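Local coordinates for protein A52 (Vaccinia virus, PDB 2VVW), which suppresses host innate immunity with a Bcl-2-like fold, associating with IRAK2 to inhibit NF-kappaB signalling and with TRAF6 to activate p38, at residues V112-E116 with K117-R121; M30-L34 with L35-I39. All coordinates share one frame; numbering follows the deposited sequence. Where two conformers were deposited one is given.

Overall arrangement
From the N terminus the chain first enters helix 21-35, and contact 2 (30-34 with 35-39) is where that helix ends and turns into the loop before helix 43-49. Contact 1 (112-116 with 117-121) comes later, at the end of helix 96-115, and closes the turn leading to helix 123-132. The two are in series, neither nested nor crossed. The centres of contacts 1 and 2 are about 11 Å apart. In one of its two conformers Arg114 forms a salt bridge with Asp111 and probably bonds through NH1 to Arg32 O, so it probably ties these helix ends of the Bcl-2-like bundle together. Both contacts touch the second subunit, where Phe119 packs on Leu35 of the neighbouring copy.

Contact 1 of 2, residues V112-E116 with K117-R121; sequences VWRNE and KLFSR
Arg121 lies over one face of the Trp113 indole. Its CB sits above the rim, by the CD2-CE3 bond, 3.4 Å from Trp113 CE3. CG arches away from the ring, CD dips back onto it, and NE climbs away again. Arg121 CD is 3.6 Å from the centroid of the Trp113 five-membered ring and only 6° off its normal, a CH-pi contact. The guanidinium beyond is turned nearly perpendicular to the indole, with 86° between the planes. Trp113 NE1 lies in the guanidinium plane at its edge, 3.6 Å from Arg121 NH1, with no hydrogen bond between the two donors. Leu118 CD1 lies over one guanidinium face. Arg121 NH2 binds Ser73 O and Trp113 NE1 binds Leu71 O. The backbone here is a Schellman motif closing helix 96-115. Lys117 has positive phi (65°). Leu118 N bonds to Trp113 O at 2.9 Å, and Lys117 N bonds to Arg114 O at 2.8 Å from above the carbonyl plane. Glu116 and Leu118 lie side by side, with Glu116 CG 3.6 Å from Leu118 CD1. Phe119 CE1 comes up to Arg114, 3.7 Å from Arg114 O and close to Arg114 CG.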
ATOM      1  N   VAL A 112      10.623  -3.126  12.611  1.00 21.74           N
ATOM      2  CA  VAL A 112      11.806  -3.979  12.567  1.00 21.89           C
ATOM      3  C   VAL A 112      11.989  -4.480  11.142  1.00 20.50           C
ATOM      4  O   VAL A 112      13.087  -4.468  10.604  1.00 20.21           O
ATOM      5  CB  VAL A 112      11.706  -5.175  13.577  1.00 22.24           C
ATOM      6  CG1 VAL A 112      12.855  -6.170  13.397  1.00 21.82           C
ATOM      7  CG2 VAL A 112      11.681  -4.664  15.017  1.00 21.59           C
ATOM      8  N   TRP A 113      10.906  -4.946  10.537  1.00 19.44           N
ATOM      9  CA  TRP A 113      10.962  -5.440   9.168  1.00 20.28           C
ATOM     10  C   TRP A 113      11.304  -4.375   8.133  1.00 21.38           C
ATOM     11  O   TRP A 113      12.104  -4.634   7.213  1.00 22.17           O
ATOM     12  CB  TRP A 113       9.657  -6.137   8.827  1.00 20.25           C
ATOM     13  CG  TRP A 113       9.428  -7.404   9.579  1.00 20.09           C
ATOM     14  CD1 TRP A 113      10.372  -8.268  10.080  1.00 18.74           C
ATOM     15  CD2 TRP A 113       8.154  -7.985   9.891  1.00 17.95           C
ATOM     16  NE1 TRP A 113       9.752  -9.353  10.667  1.00 21.71           N
ATOM     17  CE2 TRP A 113       8.398  -9.195  10.582  1.00 17.12           C
ATOM     18  CE3 TRP A 113       6.827  -7.588   9.676  1.00 20.05           C
ATOM     19  CZ2 TRP A 113       7.362 -10.014  11.047  1.00 18.87           C
ATOM     20  CZ3 TRP A 113       5.806  -8.420  10.117  1.00 18.88           C
ATOM     21  CH2 TRP A 113       6.089  -9.614  10.805  1.00 20.32           C
ATOM     22  N   ARG A 114      10.755  -3.171   8.292  1.00 20.75           N
ATOM     23  CA  ARG A 114      11.096  -2.077   7.394  1.00 21.37           C
ATOM     24  C   ARG A 114      12.583  -1.829   7.449  1.00 22.81           C
ATOM     25  O   ARG A 114      13.257  -1.714   6.408  1.00 26.30           O
ATOM     26  CB  ARG A 114      10.335  -0.814   7.784  0.70 20.51           C
ATOM     27  CG  ARG A 114      10.450   0.328   6.774  0.70 25.49           C
ATOM     28  CD  ARG A 114       9.820   1.608   7.328  0.70 24.97           C
ATOM     29  NE  ARG A 114      10.500   2.033   8.549  0.70 26.71           N
ATOM     30  CZ  ARG A 114       9.999   1.998   9.787  0.70 25.23           C
ATOM     31  NH1 ARG A 114       8.746   1.594  10.044  0.70 20.06           N
ATOM     32  NH2 ARG A 114      10.772   2.410  10.786  0.70 24.44           N
ATOM     33  N   ASN A 115      13.104  -1.738   8.662  1.00 24.68           N
ATOM     34  CA  ASN A 115      14.526  -1.439   8.872  1.00 26.05           C
ATOM     35  C   ASN A 115      15.452  -2.494   8.275  1.00 26.00           C
ATOM     36  O   ASN A 115      16.557  -2.183   7.855  1.00 25.52           O
ATOM     37  CB  ASN A 115      14.818  -1.245  10.365  1.00 29.26           C
ATOM     38  CG  ASN A 115      14.133  -0.010  10.935  1.00 33.77           C
ATOM     39  OD1 ASN A 115      13.721   0.893  10.196  1.00 39.32           O
ATOM     40  ND2 ASN A 115      13.980   0.020  12.254  1.00 36.37           N
ATOM     41  N   GLU A 116      14.977  -3.735   8.217  1.00 23.76           N
ATOM     42  CA  GLU A 116      15.705  -4.843   7.616  1.00 25.18           C
ATOM     43  C   GLU A 116      15.419  -4.985   6.102  1.00 25.73           C
ATOM     44  O   GLU A 116      15.999  -5.850   5.423  1.00 24.64           O
ATOM     45  CB  GLU A 116      15.334  -6.127   8.361  1.00 24.92           C
ATOM     46  CG  GLU A 116      16.083  -7.393   7.966  1.00 28.40           C
ATOM     47  CD  GLU A 116      17.544  -7.397   8.358  1.00 35.27           C
ATOM     48  OE1 GLU A 116      18.055  -6.399   8.915  1.00 34.71           O
ATOM     49  OE2 GLU A 116      18.194  -8.426   8.087  1.00 40.30           O
ATOM     50  N   LYS A 117      14.539  -4.118   5.596  1.00 24.72           N
ATOM     51  CA  LYS A 117      14.125  -4.071   4.189  1.00 26.28           C
ATOM     52  C   LYS A 117      13.378  -5.331   3.770  1.00 24.57           C
ATOM     53  O   LYS A 117      13.396  -5.725   2.604  1.00 25.23           O
ATOM     54  CB  LYS A 117      15.313  -3.753   3.267  1.00 27.82           C
ATOM     55  CG  LYS A 117      15.934  -2.422   3.589  1.00 32.83           C
ATOM     56  CD  LYS A 117      17.151  -2.162   2.751  1.00 36.07           C
ATOM     57  CE  LYS A 117      17.659  -0.741   2.945  1.00 44.05           C
ATOM     58  NZ  LYS A 117      18.927  -0.494   2.185  1.00 47.61           N
ATOM     59  N   LEU A 118      12.694  -5.937   4.730  1.00 22.21           N
ATOM     60  CA  LEU A 118      11.795  -7.055   4.454  1.00 21.66           C
ATOM     61  C   LEU A 118      10.424  -6.462   4.188  1.00 22.67           C
ATOM     62  O   LEU A 118       9.476  -6.681   4.939  1.00 22.84           O
ATOM     63  CB  LEU A 118      11.780  -8.029   5.635  1.00 21.38           C
ATOM     64  CG  LEU A 118      13.116  -8.731   5.880  1.00 19.96           C
ATOM     65  CD1 LEU A 118      13.190  -9.454   7.224  1.00 19.97           C
ATOM     66  CD2 LEU A 118      13.493  -9.667   4.716  1.00 24.54           C
ATOM     67  N   PHE A 119      10.316  -5.740   3.074  1.00 24.15           N
ATOM     68  CA  PHE A 119       9.239  -4.781   2.903  1.00 24.92           C
ATOM     69  C   PHE A 119       7.858  -5.435   2.792  1.00 25.84           C
ATOM     70  O   PHE A 119       6.891  -4.895   3.334  1.00 30.66           O
ATOM     71  CB  PHE A 119       9.529  -3.839   1.714  1.00 25.56           C
ATOM     72  CG  PHE A 119      10.607  -2.809   1.995  1.00 23.70           C
ATOM     73  CD1 PHE A 119      10.425  -1.864   2.992  1.00 22.96           C
ATOM     74  CD2 PHE A 119      11.781  -2.769   1.247  1.00 24.22           C
ATOM     75  CE1 PHE A 119      11.407  -0.903   3.254  1.00 27.27           C
ATOM     76  CE2 PHE A 119      12.763  -1.815   1.504  1.00 24.97           C
ATOM     77  CZ  PHE A 119      12.567  -0.880   2.507  1.00 24.99           C
ATOM     78  N   SER A 120       7.766  -6.609   2.173  1.00 25.54           N
ATOM     79  CA  SER A 120       6.475  -7.316   1.993  1.00 24.52           C
ATOM     80  C   SER A 120       5.861  -7.953   3.257  1.00 23.59           C
ATOM     81  O   SER A 120       4.702  -8.425   3.245  1.00 20.69           O
ATOM     82  CB  SER A 120       6.647  -8.418   0.941  1.00 25.63           C
ATOM     83  OG  SER A 120       7.557  -9.401   1.394  1.00 27.60           O
ATOM     84  N   ARG A 121       6.627  -7.991   4.338  1.00 22.25           N
ATOM     85  CA  ARG A 121       6.164  -8.622   5.586  1.00 23.55           C
ATOM     86  C   ARG A 121       5.055  -7.865   6.302  1.00 24.22           C
ATOM     87  O   ARG A 121       4.293  -8.479   7.087  1.00 24.42           O
ATOM     88  CB  ARG A 121       7.333  -8.840   6.553  1.00 23.85           C
ATOM     89  CG  ARG A 121       8.268  -9.908   6.090  1.00 23.90           C
ATOM     90  CD  ARG A 121       9.101 -10.497   7.224  1.00 22.66           C
ATOM     91  NE  ARG A 121       9.867 -11.618   6.717  1.00 21.46           N
ATOM     92  CZ  ARG A 121      10.754 -12.324   7.416  1.00 24.21           C
ATOM     93  NH1 ARG A 121      10.983 -12.058   8.692  1.00 24.45           N
ATOM     94  NH2 ARG A 121      11.395 -13.319   6.823  1.00 26.22           N
TER

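Contact 2 of 2, residues M30-L34 with L35-I39; sequences MYRGL and LGLRI
Tyr31 O takes the backbone N-H groups of Leu35 and Gly36. Leu35 N gives the shorter bond, 2.8 Å to Tyr31 O, with an N-H...O angle of 151°. Gly36 N adds a weak one and also bonds weakly to Arg32 O, 3.0 Å away. Arg114 NH1 from helix 96-115, which also meets Asp111, probably bonds to the same Arg32 O in one of its two conformers. At Gly36 the chain of this Bcl-2-like bundle leaves helical angles, with positive phi (83°), and heads toward helix 43-49. Leu37 then folds back on Arg32. Leu37 CD2 lies over one face of the guanidinium, 3.8 Å from Arg32 NE, and Leu37 CD1 reaches Arg32 NH2 at 3.8 Å. Arg32 runs extended from CG to NE, which carries its guanidinium past Leu37 to its polar partners. There NH2 forms salt bridges with Asp52 and Asp111, and NH1 bonds to Tyr28 OH. Four residues on from Tyr31, Leu35 runs beside it, with Leu35 CD1 at the ring edge, 3.8 Å from Tyr31 CD1. Tyr31 OH bonds to Asp8 of its own chain and to Trp122 NE1 of the second subunit.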
ATOM      1  N   MET A  30       0.587  -0.294   5.918  1.00 18.75           N
ATOM      2  CA  MET A  30       1.254  -0.096   4.633  1.00 17.51           C
ATOM      3  C   MET A  30       2.195   1.088   4.728  1.00 18.04           C
ATOM      4  O   MET A  30       3.364   0.969   4.417  1.00 17.96           O
ATOM      5  CB  MET A  30       0.217   0.154   3.542  1.00 17.99           C
ATOM      6  CG  MET A  30       0.754   0.534   2.192  1.00 20.39           C
ATOM      7  SD  MET A  30      -0.592   1.017   1.098  1.00 22.17           S
ATOM      8  CE  MET A  30      -1.000   2.674   1.719  1.00 21.62           C
ATOM      9  N   TYR A  31       1.682   2.221   5.190  1.00 18.24           N
ATOM     10  CA  TYR A  31       2.491   3.443   5.193  1.00 18.81           C
ATOM     11  C   TYR A  31       3.628   3.402   6.228  1.00 20.53           C
ATOM     12  O   TYR A  31       4.762   3.842   5.945  1.00 20.51           O
ATOM     13  CB  TYR A  31       1.611   4.673   5.406  1.00 19.29           C
ATOM     14  CG  TYR A  31       0.864   5.151   4.176  1.00 20.87           C
ATOM     15  CD1 TYR A  31       1.555   5.583   3.043  1.00 20.46           C
ATOM     16  CD2 TYR A  31      -0.541   5.206   4.150  1.00 17.91           C
ATOM     17  CE1 TYR A  31       0.892   6.028   1.901  1.00 21.60           C
ATOM     18  CE2 TYR A  31      -1.225   5.679   2.997  1.00 18.12           C
ATOM     19  CZ  TYR A  31      -0.504   6.068   1.884  1.00 20.74           C
ATOM     20  OH  TYR A  31      -1.142   6.549   0.767  1.00 22.19           O
ATOM     21  N   ARG A  32       3.331   2.909   7.429  1.00 20.49           N
ATOM     22  CA  ARG A  32       4.350   2.781   8.457  1.00 19.81           C
ATOM     23  C   ARG A  32       5.374   1.707   8.065  1.00 20.45           C
ATOM     24  O   ARG A  32       6.589   1.907   8.187  1.00 19.32           O
ATOM     25  CB  ARG A  32       3.726   2.466   9.811  1.00 20.43           C
ATOM     26  CG  ARG A  32       4.751   2.381  10.934  1.00 21.48           C
ATOM     27  CD  ARG A  32       4.104   2.490  12.308  1.00 20.45           C
ATOM     28  NE  ARG A  32       5.082   2.224  13.363  1.00 20.77           N
ATOM     29  CZ  ARG A  32       4.925   2.549  14.641  1.00 25.04           C
ATOM     30  NH1 ARG A  32       3.838   3.173  15.047  1.00 24.33           N
ATOM     31  NH2 ARG A  32       5.882   2.263  15.514  1.00 25.89           N
ATOM     32  N   GLY A  33       4.890   0.585   7.564  1.00 18.16           N
ATOM     33  CA  GLY A  33       5.772  -0.490   7.106  1.00 20.68           C
ATOM     34  C   GLY A  33       6.673  -0.180   5.914  1.00 21.72           C
ATOM     35  O   GLY A  33       7.746  -0.787   5.784  1.00 22.60           O
ATOM     36  N   LEU A  34       6.252   0.747   5.039  1.00 22.37           N
ATOM     37  CA  LEU A  34       7.014   1.069   3.835  1.00 22.19           C
ATOM     38  C   LEU A  34       7.753   2.396   3.936  1.00 23.98           C
ATOM     39  O   LEU A  34       8.893   2.477   3.485  1.00 25.44           O
ATOM     40  CB  LEU A  34       6.128   1.031   2.569  1.00 21.53           C
ATOM     41  CG  LEU A  34       5.454  -0.312   2.233  1.00 20.12           C
ATOM     42  CD1 LEU A  34       4.657  -0.227   0.874  1.00 18.46           C
ATOM     43  CD2 LEU A  34       6.405  -1.511   2.229  1.00 21.37           C
ATOM     44  N   LEU A  35       7.131   3.414   4.537  1.00 23.41           N
ATOM     45  CA  LEU A  35       7.757   4.745   4.654  1.00 25.69           C
ATOM     46  C   LEU A  35       8.375   5.028   6.019  1.00 27.17           C
ATOM     47  O   LEU A  35       9.278   5.836   6.124  1.00 28.73           O
ATOM     48  CB  LEU A  35       6.745   5.855   4.370  1.00 24.32           C
ATOM     49  CG  LEU A  35       6.012   5.821   3.037  1.00 25.67           C
ATOM     50  CD1 LEU A  35       5.076   6.980   2.967  1.00 22.73           C
ATOM     51  CD2 LEU A  35       6.999   5.807   1.893  1.00 27.32           C
ATOM     52  N   GLY A  36       7.837   4.430   7.071  1.00 28.17           N
ATOM     53  CA  GLY A  36       8.306   4.708   8.418  1.00 31.07           C
ATOM     54  C   GLY A  36       7.705   5.954   9.040  1.00 33.10           C
ATOM     55  O   GLY A  36       6.697   6.467   8.571  1.00 33.36           O
ATOM     56  N   LEU A  37       8.341   6.442  10.102  1.00 37.10           N
ATOM     57  CA  LEU A  37       7.749   7.474  10.969  1.00 38.32           C
ATOM     58  C   LEU A  37       8.302   8.889  10.785  1.00 40.17           C
ATOM     59  O   LEU A  37       7.774   9.813  11.389  1.00 42.33           O
ATOM     60  CB  LEU A  37       7.914   7.064  12.434  1.00 38.71           C
ATOM     61  CG  LEU A  37       7.242   5.759  12.871  1.00 37.70           C
ATOM     62  CD1 LEU A  37       7.647   5.428  14.313  1.00 40.20           C
ATOM     63  CD2 LEU A  37       5.728   5.872  12.744  1.00 37.32           C
ATOM     64  N   ARG A  38       9.339   9.065   9.968  1.00 41.00           N
ATOM     65  CA  ARG A  38       9.858  10.393   9.628  1.00 43.29           C
ATOM     66  C   ARG A  38       9.052  10.971   8.464  1.00 43.64           C
ATOM     67  O   ARG A  38       9.601  11.368   7.436  1.00 45.46           O
ATOM     68  CB  ARG A  38      11.352  10.334   9.265  1.00 45.85           C
ATOM     69  CG  ARG A  38      12.283   9.916  10.410  1.00 47.65           C
ATOM     70  N   ILE A  39       7.739  11.000   8.650  1.00 42.27           N
ATOM     71  CA  ILE A  39       6.765  11.356   7.625  1.00 41.86           C
ATOM     72  C   ILE A  39       5.649  12.067   8.379  1.00 40.77           C
ATOM     73  O   ILE A  39       5.296  11.640   9.487  1.00 37.68           O
ATOM     74  CB  ILE A  39       6.154  10.087   6.963  1.00 41.63           C
ATOM     75  CG1 ILE A  39       7.188   9.365   6.099  1.00 44.05           C
ATOM     76  CG2 ILE A  39       4.949  10.422   6.111  1.00 41.19           C
ATOM     77  CD1 ILE A  39       7.720  10.190   4.968  1.00 43.05           C
TER